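Local coordinates for protein antisigma-factor antagonist STAS (Rhodobacter sphaeroides, PDB 3LKL) that forms the C-terminal STAS domain of a membrane protein that probably transports sulfate or a related anion, at residues T18-G23 with V50-I55; L25-V30 with I55-S60. All coordinates share one frame; numbering follows the deposited sequence.

Interactions 1 and 2 are successive parts of one parallel pairing: 53-55 runs beside the chain that leaves strand 16-22 and passes through 24-25, and a probable hydrogen bond from Leu-25 N to His-54 O ties the two contacts together. Ile-55 belongs to both. Each is partly buried and includes an apolar layer. In interaction 1 the polar groups lie near solvent: one arginine from the beta turn, and an arginine and a glutamate from strand 16-22. In interaction 2 a buried aspartate and serine start helix 58-73. Both contacts also reach the second subunit, interaction 1 through His-54 and interaction 2 mainly through its aromatic residues.

Interaction 1. Residues T18-G23 with V50-I55; sequences TYRVEG and VSRAHI
Arg-52 lays its guanidinium across the side chain of Arg-20, with NH1 3.6 Å from Arg-20 CG. The two arginines cross at a slant: Arg-20 NE stands 3.7 Å above the Arg-52 guanidinium plane, shifted toward its rim, and the two flat groups are tilted 34° apart. Arg-20 bends at its third torsion (chi3 -80°), whereas Arg-52 runs extended from CG to NE. Alongside that extended chain, and pointing the same way, lies Glu-22, whose CG is 3.8 Å from Arg-52 CB. The carboxylate makes no contact with the guanidinium; the salt bridge of Arg-52 goes from NH1 to Asp-49.

On the other side of the pairing the contact is apolar. Val-21 CB and CG2 both meet Val-50 CG1, and Val-21 CG1, placed anti to the backbone N, reaches Ala-53 CB at 4.0 Å.

The type I turn from Val-50 to Ala-53 brings the chain round to pair in parallel with Gly-23. Gly-23 N donates to Arg-52 O at 3.0 Å, and His-54 N donates to Gly-23 O at 2.9 Å. Gly-23 has a positive phi of 101°, a conformation in which a CB would press on the carbonyl O of Glu-22. The imidazole of His-54 leaves this pairing to bind Asp-65 of the second subunit through NE2.

A water in the plane of the Arg-52 guanidinium accepts from Arg-52 N at 3.0 Å and from NH1 at 3.2 Å, linking the head of the side chain back to its own turn. The like charges of Arg-20 and Arg-52 lie close, and they probably tolerate each other because Asp-49 balances one of them and Glu-22 and water lie nearby, while Val-21, Val-50 and Ala-53 supply the apolar part of the contact.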
ATOM      1  N   THR A  18       7.873  -1.882 -16.884  1.00  8.37           N
ATOM      2  CA  THR A  18       6.880  -2.010 -15.738  1.00  7.96           C
ATOM      3  C   THR A  18       7.492  -1.417 -14.491  1.00  8.11           C
ATOM      4  O   THR A  18       8.564  -1.773 -14.073  1.00 10.50           O
ATOM      5  CB  THR A  18       6.372  -3.466 -15.594  1.00  7.90           C
ATOM      6  OG1 THR A  18       5.843  -3.847 -16.850  1.00  4.65           O
ATOM      7  CG2 THR A  18       5.230  -3.662 -14.538  1.00  7.59           C
ATOM      8  N   TYR A  19       6.900  -0.335 -14.006  1.00 10.38           N
ATOM      9  CA  TYR A  19       7.222   0.197 -12.691  1.00 10.40           C
ATOM     10  C   TYR A  19       6.372  -0.492 -11.619  1.00 11.14           C
ATOM     11  O   TYR A  19       5.168  -0.526 -11.747  1.00 11.38           O
ATOM     12  CB  TYR A  19       6.958   1.692 -12.639  1.00 11.07           C
ATOM     13  CG  TYR A  19       7.951   2.491 -13.427  1.00  9.20           C
ATOM     14  CD1 TYR A  19       7.730   2.793 -14.754  1.00  9.03           C
ATOM     15  CD2 TYR A  19       9.102   2.987 -12.806  1.00  6.64           C
ATOM     16  CE1 TYR A  19       8.691   3.531 -15.469  1.00  7.20           C
ATOM     17  CE2 TYR A  19      10.085   3.650 -13.521  1.00  4.79           C
ATOM     18  CZ  TYR A  19       9.851   3.962 -14.839  1.00  2.36           C
ATOM     19  OH  TYR A  19      10.812   4.680 -15.520  1.00  3.19           O
ATOM     20  N   ARG A  20       7.002  -0.977 -10.538  1.00 11.55           N
ATOM     21  CA  ARG A  20       6.293  -1.642  -9.426  1.00 12.14           C
ATOM     22  C   ARG A  20       6.347  -0.715  -8.235  1.00 12.67           C
ATOM     23  O   ARG A  20       7.430  -0.404  -7.740  1.00 12.16           O
ATOM     24  CB  ARG A  20       7.009  -2.941  -9.075  1.00 15.27           C
ATOM     25  CG  ARG A  20       6.331  -3.823  -8.055  1.00 20.95           C
ATOM     26  CD  ARG A  20       7.103  -5.101  -7.857  1.00 27.34           C
ATOM     27  NE  ARG A  20       6.826  -6.063  -8.927  1.00 33.23           N
ATOM     28  CZ  ARG A  20       7.425  -7.253  -9.046  1.00 39.52           C
ATOM     29  NH1 ARG A  20       7.107  -8.076 -10.051  1.00 40.38           N
ATOM     30  NH2 ARG A  20       8.356  -7.631  -8.165  1.00 42.44           N
ATOM     31  N   VAL A  21       5.172  -0.200  -7.835  1.00 11.59           N
ATOM     32  CA  VAL A  21       5.025   0.737  -6.751  1.00 12.32           C
ATOM     33  C   VAL A  21       4.468  -0.026  -5.562  1.00 12.18           C
ATOM     34  O   VAL A  21       3.426  -0.705  -5.661  1.00 13.17           O
ATOM     35  CB  VAL A  21       4.072   1.865  -7.098  1.00 10.40           C
ATOM     36  CG1 VAL A  21       4.069   2.955  -5.927  1.00 12.88           C
ATOM     37  CG2 VAL A  21       4.478   2.530  -8.371  1.00 13.77           C
ATOM     38  N   GLU A  22       5.196   0.077  -4.461  1.00 13.43           N
ATOM     39  CA  GLU A  22       4.924  -0.620  -3.207  1.00 14.47           C
ATOM     40  C   GLU A  22       4.896   0.355  -2.068  1.00 15.63           C
ATOM     41  O   GLU A  22       5.755   1.231  -1.981  1.00 16.65           O
ATOM     42  CB  GLU A  22       6.045  -1.623  -2.894  1.00 15.43           C
ATOM     43  CG  GLU A  22       6.135  -2.671  -3.974  1.00 19.09           C
ATOM     44  CD  GLU A  22       7.153  -3.788  -3.716  1.00 21.84           C
ATOM     45  OE1 GLU A  22       7.957  -4.036  -4.650  1.00 20.22           O
ATOM     46  OE2 GLU A  22       7.104  -4.419  -2.620  1.00 20.30           O
ATOM     47  N   GLY A  23       3.916   0.190  -1.171  1.00 15.95           N
ATOM     48  CA  GLY A  23       3.901   0.932   0.096  1.00 15.24           C
ATOM     49  C   GLY A  23       2.960   2.098   0.051  1.00 14.41           C
ATOM     50  O   GLY A  23       1.895   2.007  -0.569  1.00 13.34           O
ATOM     51  N   VAL A  50       0.432  -0.273  -9.287  1.00  9.73           N
ATOM     52  CA  VAL A  50       0.263   0.212  -7.929  1.00 10.20           C
ATOM     53  C   VAL A  50      -0.464  -0.828  -6.993  1.00 10.95           C
ATOM     54  O   VAL A  50      -0.882  -0.443  -5.872  1.00 11.23           O
ATOM     55  CB  VAL A  50      -0.496   1.553  -7.924  1.00  9.56           C
ATOM     56  CG1 VAL A  50       0.360   2.635  -8.577  1.00  8.70           C
ATOM     57  CG2 VAL A  50      -1.857   1.442  -8.660  1.00  9.23           C
ATOM     58  N   SER A  51      -0.600  -2.091  -7.447  1.00 11.03           N
ATOM     59  CA  SER A  51      -1.307  -3.150  -6.707  1.00 13.02           C
ATOM     60  C   SER A  51      -0.799  -3.373  -5.289  1.00 14.22           C
ATOM     61  O   SER A  51      -1.622  -3.647  -4.398  1.00 14.64           O
ATOM     62  CB  SER A  51      -1.409  -4.475  -7.487  1.00 13.14           C
ATOM     63  OG  SER A  51      -0.129  -4.992  -7.839  1.00 16.20           O
ATOM     64  N   ARG A  52       0.495  -3.104  -5.034  1.00 13.69           N
ATOM     65  CA  ARG A  52       1.071  -3.287  -3.717  1.00 14.28           C
ATOM     66  C   ARG A  52       1.162  -1.997  -2.926  1.00 13.73           C
ATOM     67  O   ARG A  52       1.994  -1.883  -2.026  1.00 13.45           O
ATOM     68  CB  ARG A  52       2.506  -3.840  -3.856  1.00 15.31           C
ATOM     69  CG  ARG A  52       2.583  -5.253  -4.387  1.00 18.41           C
ATOM     70  CD  ARG A  52       3.895  -5.541  -5.160  1.00 22.87           C
ATOM     71  NE  ARG A  52       3.725  -6.750  -5.987  1.00 26.42           N
ATOM     72  CZ  ARG A  52       3.401  -6.760  -7.289  1.00 25.58           C
ATOM     73  NH1 ARG A  52       3.216  -5.639  -7.957  1.00 25.85           N
ATOM     74  NH2 ARG A  52       3.252  -7.903  -7.931  1.00 25.47           N
ATOM     75  N   ALA A  53       0.378  -0.983  -3.284  1.00 12.72           N
ATOM     76  CA  ALA A  53       0.525   0.313  -2.635  1.00 11.16           C
ATOM     77  C   ALA A  53      -0.861   0.799  -2.197  1.00  9.84           C
ATOM     78  O   ALA A  53      -1.866   0.230  -2.592  1.00  7.02           O
ATOM     79  CB  ALA A  53       1.191   1.344  -3.641  1.00 11.42           C
ATOM     80  N   HIS A  54      -0.898   1.814  -1.366  1.00 10.44           N
ATOM     81  CA  HIS A  54      -2.150   2.427  -0.954  1.00 10.50           C
ATOM     82  C   HIS A  54      -2.012   3.875  -1.285  1.00 11.63           C
ATOM     83  O   HIS A  54      -0.981   4.508  -0.977  1.00 11.38           O
ATOM     84  CB  HIS A  54      -2.353   2.365   0.533  1.00 10.62           C
ATOM     85  CG  HIS A  54      -2.486   0.992   1.064  1.00 11.11           C
ATOM     86  ND1 HIS A  54      -3.485   0.130   0.660  1.00 11.66           N
ATOM     87  CD2 HIS A  54      -1.714   0.308   1.933  1.00 12.59           C
ATOM     88  CE1 HIS A  54      -3.314  -1.036   1.267  1.00 11.75           C
ATOM     89  NE2 HIS A  54      -2.261  -0.940   2.062  1.00 13.68           N
ATOM     90  N   ILE A  55      -3.037   4.395  -1.934  1.00 13.22           N
ATOM     91  CA  ILE A  55      -3.072   5.818  -2.271  1.00 14.57           C
ATOM     92  C   ILE A  55      -3.937   6.438  -1.148  1.00 14.87           C
ATOM     93  O   ILE A  55      -5.060   6.052  -0.960  1.00 15.53           O
ATOM     94  CB  ILE A  55      -3.647   6.040  -3.668  1.00 13.87           C
ATOM     95  CG1 ILE A  55      -2.683   5.413  -4.738  1.00 14.97           C
ATOM     96  CG2 ILE A  55      -3.824   7.471  -3.881  1.00 17.76           C
ATOM     97  CD1 ILE A  55      -3.239   5.493  -6.128  1.00 18.33           C
TER
HETATM   98  O   HOH W   1       4.476  -8.381 -10.884  1.00 38.83           O
HETATM   99  O   HOH W   2       2.718  -2.626  -6.970  1.00  7.32           O

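Interaction 2. Residues L25-V30 with I55-S60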
ATOM      1  N   LEU A  25       1.556   5.885  -0.631  1.00 14.69           N
ATOM      2  CA  LEU A  25       1.586   7.063  -1.441  1.00 15.97           C
ATOM      3  C   LEU A  25       0.691   8.119  -0.827  1.00 15.22           C
ATOM      4  O   LEU A  25      -0.540   7.958  -0.763  1.00 16.12           O
ATOM      5  CB  LEU A  25       1.061   6.786  -2.843  1.00 17.43           C
ATOM      6  CG  LEU A  25       1.823   5.752  -3.673  1.00 21.11           C
ATOM      7  CD1 LEU A  25       1.096   5.388  -5.027  1.00 22.57           C
ATOM      8  CD2 LEU A  25       3.198   6.271  -3.927  1.00 25.76           C
ATOM      9  N   PHE A  26       1.316   9.211  -0.448  1.00 15.62           N
ATOM     10  CA  PHE A  26       0.605  10.348   0.214  1.00 16.53           C
ATOM     11  C   PHE A  26       1.434  11.579  -0.063  1.00 16.55           C
ATOM     12  O   PHE A  26       2.511  11.441  -0.579  1.00 16.36           O
ATOM     13  CB  PHE A  26       0.511  10.073   1.707  1.00 15.11           C
ATOM     14  CG  PHE A  26       1.815  10.195   2.443  1.00 16.87           C
ATOM     15  CD1 PHE A  26       2.052  11.275   3.275  1.00 15.19           C
ATOM     16  CD2 PHE A  26       2.812   9.230   2.328  1.00 17.65           C
ATOM     17  CE1 PHE A  26       3.209  11.393   3.992  1.00 16.41           C
ATOM     18  CE2 PHE A  26       4.009   9.371   3.047  1.00 14.98           C
ATOM     19  CZ  PHE A  26       4.194  10.443   3.879  1.00 19.02           C
ATOM     20  N   TYR A  27       0.980  12.771   0.331  1.00 17.54           N
ATOM     21  CA  TYR A  27       1.638  13.979  -0.120  1.00 18.89           C
ATOM     22  C   TYR A  27       3.125  13.933   0.123  1.00 17.84           C
ATOM     23  O   TYR A  27       3.923  14.436  -0.668  1.00 19.85           O
ATOM     24  CB  TYR A  27       1.011  15.245   0.539  1.00 20.39           C
ATOM     25  CG  TYR A  27       1.338  15.370   1.996  1.00 24.52           C
ATOM     26  CD1 TYR A  27       2.463  16.100   2.411  1.00 29.65           C
ATOM     27  CD2 TYR A  27       0.533  14.742   2.982  1.00 27.85           C
ATOM     28  CE1 TYR A  27       2.789  16.206   3.759  1.00 30.42           C
ATOM     29  CE2 TYR A  27       0.843  14.851   4.327  1.00 29.34           C
ATOM     30  CZ  TYR A  27       1.965  15.600   4.698  1.00 31.95           C
ATOM     31  OH  TYR A  27       2.290  15.721   6.018  1.00 36.94           O
ATOM     32  N   GLY A  28       3.515  13.318   1.211  1.00 16.04           N
ATOM     33  CA  GLY A  28       4.887  13.309   1.629  1.00 15.41           C
ATOM     34  C   GLY A  28       5.769  12.346   0.862  1.00 15.02           C
ATOM     35  O   GLY A  28       6.935  12.264   1.143  1.00 14.27           O
ATOM     36  N   SER A  29       5.190  11.517  -0.011  1.00 15.11           N
ATOM     37  CA  SER A  29       6.027  10.649  -0.805  1.00 15.09           C
ATOM     38  C   SER A  29       5.959  10.999  -2.284  1.00 13.97           C
ATOM     39  O   SER A  29       6.579  10.330  -3.060  1.00 15.90           O
ATOM     40  CB  SER A  29       5.719   9.143  -0.538  1.00 13.63           C
ATOM     41  OG  SER A  29       4.388   8.762  -0.806  1.00 13.71           O
ATOM     42  N   VAL A  30       5.153  11.985  -2.648  1.00 13.95           N
ATOM     43  CA  VAL A  30       4.837  12.309  -4.064  1.00 14.78           C
ATOM     44  C   VAL A  30       6.109  12.730  -4.863  1.00 14.83           C
ATOM     45  O   VAL A  30       6.312  12.369  -6.009  1.00 13.34           O
ATOM     46  CB  VAL A  30       3.776  13.401  -4.054  1.00 14.95           C
ATOM     47  CG1 VAL A  30       3.811  14.290  -5.255  1.00 17.10           C
ATOM     48  CG2 VAL A  30       2.440  12.827  -3.861  1.00 17.00           C
ATOM     49  N   ILE A  55      -3.037   4.395  -1.934  1.00 13.22           N
ATOM     50  CA  ILE A  55      -3.072   5.818  -2.271  1.00 14.57           C
ATOM     51  C   ILE A  55      -3.937   6.438  -1.148  1.00 14.87           C
ATOM     52  O   ILE A  55      -5.060   6.052  -0.960  1.00 15.53           O
ATOM     53  CB  ILE A  55      -3.647   6.040  -3.668  1.00 13.87           C
ATOM     54  CG1 ILE A  55      -2.683   5.413  -4.738  1.00 14.97           C
ATOM     55  CG2 ILE A  55      -3.824   7.471  -3.881  1.00 17.76           C
ATOM     56  CD1 ILE A  55      -3.239   5.493  -6.128  1.00 18.33           C
ATOM     57  N   TRP A  56      -3.342   7.359  -0.411  1.00 15.66           N
ATOM     58  CA  TRP A  56      -3.918   7.886   0.803  1.00 15.63           C
ATOM     59  C   TRP A  56      -4.464   9.281   0.668  1.00 16.67           C
ATOM     60  O   TRP A  56      -5.075   9.767   1.608  1.00 16.68           O
ATOM     61  CB  TRP A  56      -2.843   7.920   1.865  1.00 15.56           C
ATOM     62  CG  TRP A  56      -2.469   6.581   2.355  1.00 14.31           C
ATOM     63  CD1 TRP A  56      -1.266   6.009   2.277  1.00 17.84           C
ATOM     64  CD2 TRP A  56      -3.325   5.670   3.022  1.00 16.37           C
ATOM     65  NE1 TRP A  56      -1.298   4.758   2.848  1.00 16.00           N
ATOM     66  CE2 TRP A  56      -2.558   4.564   3.358  1.00 15.85           C
ATOM     67  CE3 TRP A  56      -4.688   5.716   3.415  1.00 14.72           C
ATOM     68  CZ2 TRP A  56      -3.102   3.449   3.969  1.00 15.82           C
ATOM     69  CZ3 TRP A  56      -5.202   4.663   4.078  1.00 12.06           C
ATOM     70  CH2 TRP A  56      -4.427   3.528   4.340  1.00 16.73           C
ATOM     71  N   ASP A  57      -4.208   9.991  -0.433  1.00 17.65           N
ATOM     72  CA  ASP A  57      -4.800  11.342  -0.547  1.00 18.09           C
ATOM     73  C   ASP A  57      -4.979  11.760  -2.008  1.00 18.06           C
ATOM     74  O   ASP A  57      -4.341  11.216  -2.910  1.00 15.82           O
ATOM     75  CB  ASP A  57      -3.992  12.390   0.302  1.00 18.37           C
ATOM     76  CG  ASP A  57      -2.456  12.423   0.002  1.00 19.72           C
ATOM     77  OD1 ASP A  57      -2.058  12.160  -1.150  1.00 24.64           O
ATOM     78  OD2 ASP A  57      -1.637  12.723   0.921  1.00 15.97           O
ATOM     79  N   ILE A  58      -5.822  12.750  -2.247  1.00 15.60           N
ATOM     80  CA  ILE A  58      -6.031  13.200  -3.612  1.00 16.41           C
ATOM     81  C   ILE A  58      -4.761  13.788  -4.329  1.00 15.54           C
ATOM     82  O   ILE A  58      -4.671  13.693  -5.538  1.00 12.62           O
ATOM     83  CB  ILE A  58      -7.239  14.149  -3.708  1.00 17.16           C
ATOM     84  CG1 ILE A  58      -8.509  13.318  -3.697  1.00 20.34           C
ATOM     85  CG2 ILE A  58      -7.268  14.982  -5.022  1.00 19.17           C
ATOM     86  CD1 ILE A  58      -9.779  14.198  -3.453  1.00 26.05           C
ATOM     87  N   SER A  59      -3.842  14.407  -3.580  1.00 14.92           N
ATOM     88  CA  SER A  59      -2.524  14.775  -4.091  1.00 15.79           C
ATOM     89  C   SER A  59      -1.852  13.656  -4.838  1.00 14.28           C
ATOM     90  O   SER A  59      -1.298  13.884  -5.919  1.00 14.01           O
ATOM     91  CB  SER A  59      -1.573  15.112  -2.955  1.00 14.97           C
ATOM     92  OG  SER A  59      -1.828  16.397  -2.471  1.00 21.21           O
ATOM     93  N   SER A  60      -1.828  12.488  -4.207  1.00 14.35           N
ATOM     94  CA  SER A  60      -1.168  11.322  -4.773  1.00 15.82           C
ATOM     95  C   SER A  60      -1.856  10.760  -5.945  1.00 14.76           C
ATOM     96  O   SER A  60      -1.175  10.296  -6.858  1.00 14.16           O
ATOM     97  CB  SER A  60      -0.927  10.240  -3.761  1.00 15.71           C
ATOM     98  OG  SER A  60      -0.237  10.825  -2.688  1.00 21.08           O
TER
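Leu-25 and Ile-55 pair in parallel, and Trp-56 N donates to Leu-25 O at 2.9 Å before the two chains part into a loop and a helix. The side chains of Leu-25 and Ile-55 cross obliquely, CD1 of Leu-25 lying 3.8 Å from CG1 of Ile-55, on the face where helices 58-73 and 83-92 pack against Ile-55. Phe-26 CB touches Trp-56 CB, while the indole NE1 is bound by Gln-24.

Asp-57 carries the polar half. Its CG sits between the backbone N and the carbonyl carbon (chi1 53°), which lets the carboxylate serve both segments. OD2 takes Tyr-27 N on its syn lone pair at 2.7 Å and also lies at the edge of the Tyr-27 ring, 3.6 Å from CD2. OD1 is gripped twice by Ser-60: its N comes in at 3.1 Å, nearly along the C-O bond, and its OG donates at 2.7 Å from the opposite face of the carboxylate plane. Turned this way, Ser-60 OG also rests 3.5 Å from Val-30 CG2. Three donors therefore fix the rotation of this buried carboxylate, and together with the helix end they would be expected to favour its charged form. Phe-26, Tyr-27, Trp-56 and Asp-57 itself also pack on the second subunit.

Asp-57 is thus the N-cap of helix 58-73, with Ser-59 and Ser-60 in the first turn, and its other oxygen holds the loop before helix 30-35. In the related bacterial anti-sigma factor antagonists, which share the STAS domain, the corresponding helix start carries the regulatory phosphorylated serine; both serines here are unmodified.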